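Aspartate-semialdehyde dehydrogenase (Cryptococcus neoformans var. neoformans JEC21, PDB 5CEF) catalyses the NADPH-dependent reductive dephosphorylation of 4-phospho-L-aspartate to its semialdehyde, the second step in making the aspartate-family amino acids. Local coordinates at residues A[165-170]-A[175-180]; A[263-266]-A[270-273]. All blocks are in the same frame, centred on the assembly; numbering follows the deposited sequence.

Contact 1: A[165-170]-A[175-180]; sequences VPLAAL and GPLDTV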
loop_
_atom_site.group_PDB
_atom_site.type_symbol
_atom_site.label_atom_id
_atom_site.label_comp_id
_atom_site.label_asym_id
_atom_site.label_seq_id
_atom_site.Cartn_x
_atom_site.Cartn_y
_atom_site.Cartn_z
ATOM N N VAL A 165 23.018 5.756 16.726
ATOM C CA VAL A 165 22.724 6.838 17.627
ATOM C C VAL A 165 22.225 6.271 18.953
ATOM O O VAL A 165 22.788 6.603 19.987
ATOM C CB VAL A 165 21.776 7.884 17.027
ATOM C CG1 VAL A 165 21.274 8.801 18.105
ATOM C CG2 VAL A 165 22.485 8.658 15.941
ATOM N N PRO A 166 21.210 5.403 18.933
ATOM C CA PRO A 166 20.809 4.826 20.215
ATOM C C PRO A 166 21.916 4.048 20.887
ATOM O O PRO A 166 22.063 4.119 22.112
ATOM C CB PRO A 166 19.654 3.904 19.838
ATOM C CG PRO A 166 19.021 4.602 18.691
ATOM C CD PRO A 166 20.171 5.202 17.918
ATOM N N LEU A 167 22.714 3.330 20.099
ATOM C CA LEU A 167 23.830 2.574 20.684
ATOM C C LEU A 167 24.824 3.475 21.411
ATOM O O LEU A 167 25.304 3.147 22.484
ATOM C CB LEU A 167 24.543 1.732 19.640
ATOM C CG LEU A 167 23.685 0.615 18.988
ATOM C CD1 LEU A 167 24.582 -0.201 18.069
ATOM C CD2 LEU A 167 22.928 -0.288 19.948
ATOM N N ALA A 168 25.088 4.627 20.835
ATOM C CA ALA A 168 26.025 5.546 21.402
ATOM C C ALA A 168 25.512 6.056 22.737
ATOM O O ALA A 168 26.298 6.259 23.672
ATOM C CB ALA A 168 26.266 6.700 20.448
ATOM N N ALA A 169 24.214 6.304 22.822
ATOM C CA ALA A 169 23.637 6.834 24.044
ATOM C C ALA A 169 23.752 5.782 25.139
ATOM O O ALA A 169 24.002 6.099 26.317
ATOM C CB ALA A 169 22.189 7.210 23.822
ATOM N N LEU A 170 23.616 4.530 24.738
ATOM C CA LEU A 170 23.801 3.436 25.673
ATOM C C LEU A 170 25.243 3.363 26.149
ATOM O O LEU A 170 25.474 3.127 27.331
ATOM C CB LEU A 170 23.352 2.082 25.054
ATOM C CG LEU A 170 21.856 2.012 24.780
ATOM C CD1 LEU A 170 21.468 0.697 24.137
ATOM C CD2 LEU A 170 21.056 2.223 26.047
ATOM N N GLY A 175 28.599 2.200 29.480
ATOM C CA GLY A 175 29.824 1.534 29.047
ATOM C C GLY A 175 29.648 0.647 27.828
ATOM O O GLY A 175 28.570 0.580 27.246
ATOM N N PRO A 176 30.721 -0.073 27.443
ATOM C CA PRO A 176 30.714 -0.686 26.127
ATOM C C PRO A 176 29.731 -1.805 25.975
ATOM O O PRO A 176 29.342 -2.457 26.935
ATOM C CB PRO A 176 32.165 -1.206 25.951
ATOM C CG PRO A 176 32.855 -1.047 27.262
ATOM C CD PRO A 176 32.075 -0.050 28.054
ATOM N N LEU A 177 29.317 -2.016 24.734
ATOM C CA LEU A 177 28.394 -3.074 24.384
ATOM C C LEU A 177 29.163 -4.311 23.986
ATOM O O LEU A 177 30.219 -4.230 23.358
ATOM C CB LEU A 177 27.471 -2.620 23.244
ATOM C CG LEU A 177 26.721 -1.312 23.486
ATOM C CD1 LEU A 177 25.831 -0.976 22.306
ATOM C CD2 LEU A 177 25.902 -1.374 24.764
ATOM N N ASP A 178 28.566 -5.451 24.290
ATOM C CA ASP A 178 29.098 -6.746 23.949
ATOM C C ASP A 178 28.535 -7.179 22.613
ATOM O O ASP A 178 29.270 -7.445 21.673
ATOM C CB ASP A 178 28.658 -7.715 25.067
ATOM C CG ASP A 178 29.016 -9.161 24.824
ATOM O OD1 ASP A 178 29.577 -9.532 23.784
ATOM O OD2 ASP A 178 28.767 -9.953 25.744
ATOM N N THR A 179 27.213 -7.253 22.542
ATOM C CA THR A 179 26.507 -7.905 21.425
ATOM C C THR A 179 25.275 -7.100 21.026
ATOM O O THR A 179 24.582 -6.534 21.885
ATOM C CB THR A 179 26.087 -9.321 21.834
ATOM O OG1 THR A 179 27.254 -10.146 21.982
ATOM C CG2 THR A 179 25.184 -9.943 20.827
ATOM N N VAL A 180 25.057 -7.016 19.713
ATOM C CA VAL A 180 23.890 -6.371 19.129
ATOM C C VAL A 180 23.290 -7.161 17.972
ATOM O O VAL A 180 23.994 -7.533 17.035
ATOM C CB VAL A 180 24.234 -4.974 18.585
ATOM C CG1 VAL A 180 23.001 -4.348 17.925
ATOM C CG2 VAL A 180 24.745 -4.050 19.690
#
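L167 and L170, in the C-terminal half of helix 158-174, meet L177 and V180 at the start of strand 177-186, which runs back at 152° to the helix segment with the two axes 10.7 Å apart at their closest. G175, the first residue to leave helical backbone angles, has a positive phi that by itself calls for glycine, and leads into P176; the CA atoms of L170 and G175 lie 7.2 Å apart. L167 touches both L177 and V180. Its side chain crosses that of L177 at about a right angle, with L167 CD2 3.8 Å from L177 CD1, and the same L177 methyl also rests 4.0 Å from L167 CB. Toward V180 the approach changes: the two side chains meet tip to tip, L167 CD1 and CD2 each lying 4.2 Å from V180 CG2. In L167 the CG stands anti to the carbonyl carbon (chi1 -64°), and with an extended chi2 of -175° the two methyls are carried toward the strand. L170 adds a looser touch, its CB 4.3 Å from L177 CD2. Around this cluster T220 and L224 of helix 212-224 also pack on L167, while V276 and F280 of helix 273-282 pack on L170. At the strand's beginning, D178 and T179 both face K264 in a classic beta bulge. No hydrogen bond joins the two segments, and the side-chain contacts are all apolar: buried aliphatic groups pack the helix against one face of the dimerisation-domain sheet, while the strand's backbone bonds to its neighbours there.

Contact 2: A[263-266]-A[270-273]; sequences VKFA and PPSV
F265, the last residue of strand 257-265, turns its ring onto two consecutive prolines, P270 and P271, in the loop that leads to helix 273-282. With CG anti to the carbonyl carbon, chi1 (-61°) carries the ring toward the loop, and a chi2 of -85° turns one of its faces to P271. There P271 CD makes a CH-pi contact, 4.0 Å from the centroid of the F265 ring and 25° off its normal, displaced toward the rim. P271 CD is 3.7 Å from both F265 CD2 and F265 CE2, and P271 CG also approaches the ring, 3.9 Å from F265 CZ. P270 comes in obliquely, its CB 4.1 Å from F265 CD2. On the opposite face V263 CG1, from the same strand, lies over the centre of the ring, 4.3 Å above the plane. Beyond the two segments, L170 of helix 158-174 also touches F265, and F174 of the same helix packs on P271. The CB of K264 points away from the loop, and its NZ forms a salt bridge with D335 OD1, while D335 OD2 accepts a hydrogen bond from the backbone N of F265. Just past the prolines, S272 occupies the N-cap position of helix 273-282, its side chain capping a backbone N. Between the segments themselves there is no hydrogen bond: the carbon next to a proline nitrogen carries relatively polarised C-H groups, which suits P271 CD to an aromatic face, and dispersion and CH-pi attraction probably join the loop before helix 273-282 to the end of strand 257-265.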
loop_
_atom_site.group_PDB
_atom_site.type_symbol
_atom_site.label_atom_id
_atom_site.label_comp_id
_atom_site.label_asym_id
_atom_site.label_seq_id
_atom_site.Cartn_x
_atom_site.Cartn_y
_atom_site.Cartn_z
ATOM N N VAL A 263 20.194 -5.865 22.719
ATOM C CA VAL A 263 21.504 -5.464 23.167
ATOM C C VAL A 263 21.916 -6.204 24.414
ATOM O O VAL A 263 21.135 -6.348 25.350
ATOM C CB VAL A 263 21.539 -3.966 23.472
ATOM C CG1 VAL A 263 22.906 -3.556 23.996
ATOM C CG2 VAL A 263 21.260 -3.159 22.223
ATOM N N LYS A 264 23.173 -6.645 24.424
ATOM C CA LYS A 264 23.826 -7.148 25.604
ATOM C C LYS A 264 24.950 -6.227 26.011
ATOM O O LYS A 264 25.854 -5.999 25.217
ATOM C CB LYS A 264 24.414 -8.522 25.315
ATOM C CG LYS A 264 25.315 -9.052 26.412
ATOM C CD LYS A 264 24.629 -10.127 27.236
ATOM C CE LYS A 264 24.949 -10.032 28.736
ATOM N NZ LYS A 264 23.769 -10.410 29.596
ATOM N N PHE A 265 24.936 -5.767 27.267
ATOM C CA PHE A 265 25.980 -4.898 27.779
ATOM C C PHE A 265 27.187 -5.702 28.248
ATOM O O PHE A 265 27.019 -6.823 28.707
ATOM C CB PHE A 265 25.448 -4.058 28.927
ATOM C CG PHE A 265 24.336 -3.171 28.541
ATOM C CD1 PHE A 265 24.583 -1.939 27.989
ATOM C CD2 PHE A 265 23.035 -3.580 28.702
ATOM C CE1 PHE A 265 23.543 -1.109 27.588
ATOM C CE2 PHE A 265 21.996 -2.760 28.316
ATOM C CZ PHE A 265 22.245 -1.512 27.768
ATOM N N ALA A 266 28.383 -5.110 28.162
ATOM C CA ALA A 266 29.587 -5.755 28.707
ATOM C C ALA A 266 29.561 -5.806 30.240
ATOM O O ALA A 266 30.061 -6.763 30.857
ATOM C CB ALA A 266 30.849 -5.046 28.240
ATOM N N PRO A 270 22.991 -5.379 34.221
ATOM C CA PRO A 270 22.555 -4.440 33.224
ATOM C C PRO A 270 21.565 -3.456 33.817
ATOM O O PRO A 270 20.941 -3.740 34.842
ATOM C CB PRO A 270 21.850 -5.324 32.224
ATOM C CG PRO A 270 21.237 -6.383 33.075
ATOM C CD PRO A 270 22.221 -6.628 34.173
ATOM N N PRO A 271 21.411 -2.308 33.167
ATOM C CA PRO A 271 20.490 -1.306 33.629
ATOM C C PRO A 271 19.044 -1.734 33.526
ATOM O O PRO A 271 18.695 -2.634 32.774
ATOM C CB PRO A 271 20.750 -0.133 32.692
ATOM C CG PRO A 271 21.205 -0.782 31.430
ATOM C CD PRO A 271 22.025 -1.946 31.880
ATOM N N SER A 272 18.213 -1.090 34.322
ATOM C CA SER A 272 16.794 -1.288 34.240
ATOM C C SER A 272 16.218 -0.518 33.055
ATOM O O SER A 272 16.836 0.385 32.484
ATOM C CB SER A 272 16.117 -0.767 35.514
ATOM O OG SER A 272 16.374 0.616 35.651
ATOM N N VAL A 273 14.990 -0.881 32.743
ATOM C CA VAL A 273 14.224 -0.206 31.723
ATOM C C VAL A 273 14.241 1.310 31.965
ATOM O O VAL A 273 14.437 2.085 31.034
ATOM C CB VAL A 273 12.790 -0.777 31.700
ATOM C CG1 VAL A 273 11.843 0.125 30.938
ATOM C CG2 VAL A 273 12.819 -2.194 31.126
#

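Contacts 1 and 2 follow one another along the chain, their centres about 9 Å apart, and share the mixed sheet of the dimerisation domain, in which strands 177-186 and 257-265 are antiparallel neighbours. Their backbones join directly, with T179 O 2.9 Å from K264 N and D178 N 2.9 Å from K264 O, both probable hydrogen bonds. Apolar packing continues between them: L177 CD2 lies 3.5 Å from F265 CD1 and 3.8 Å from V263 CG1. L177 thus packs on the helix in contact 1 and on V263 and F265 of contact 2. Both contacts lie away from the predicted active-site residues C158 and H257, which begin helix 158-174 and strand 257-265; contact 2 takes in the far end of that strand.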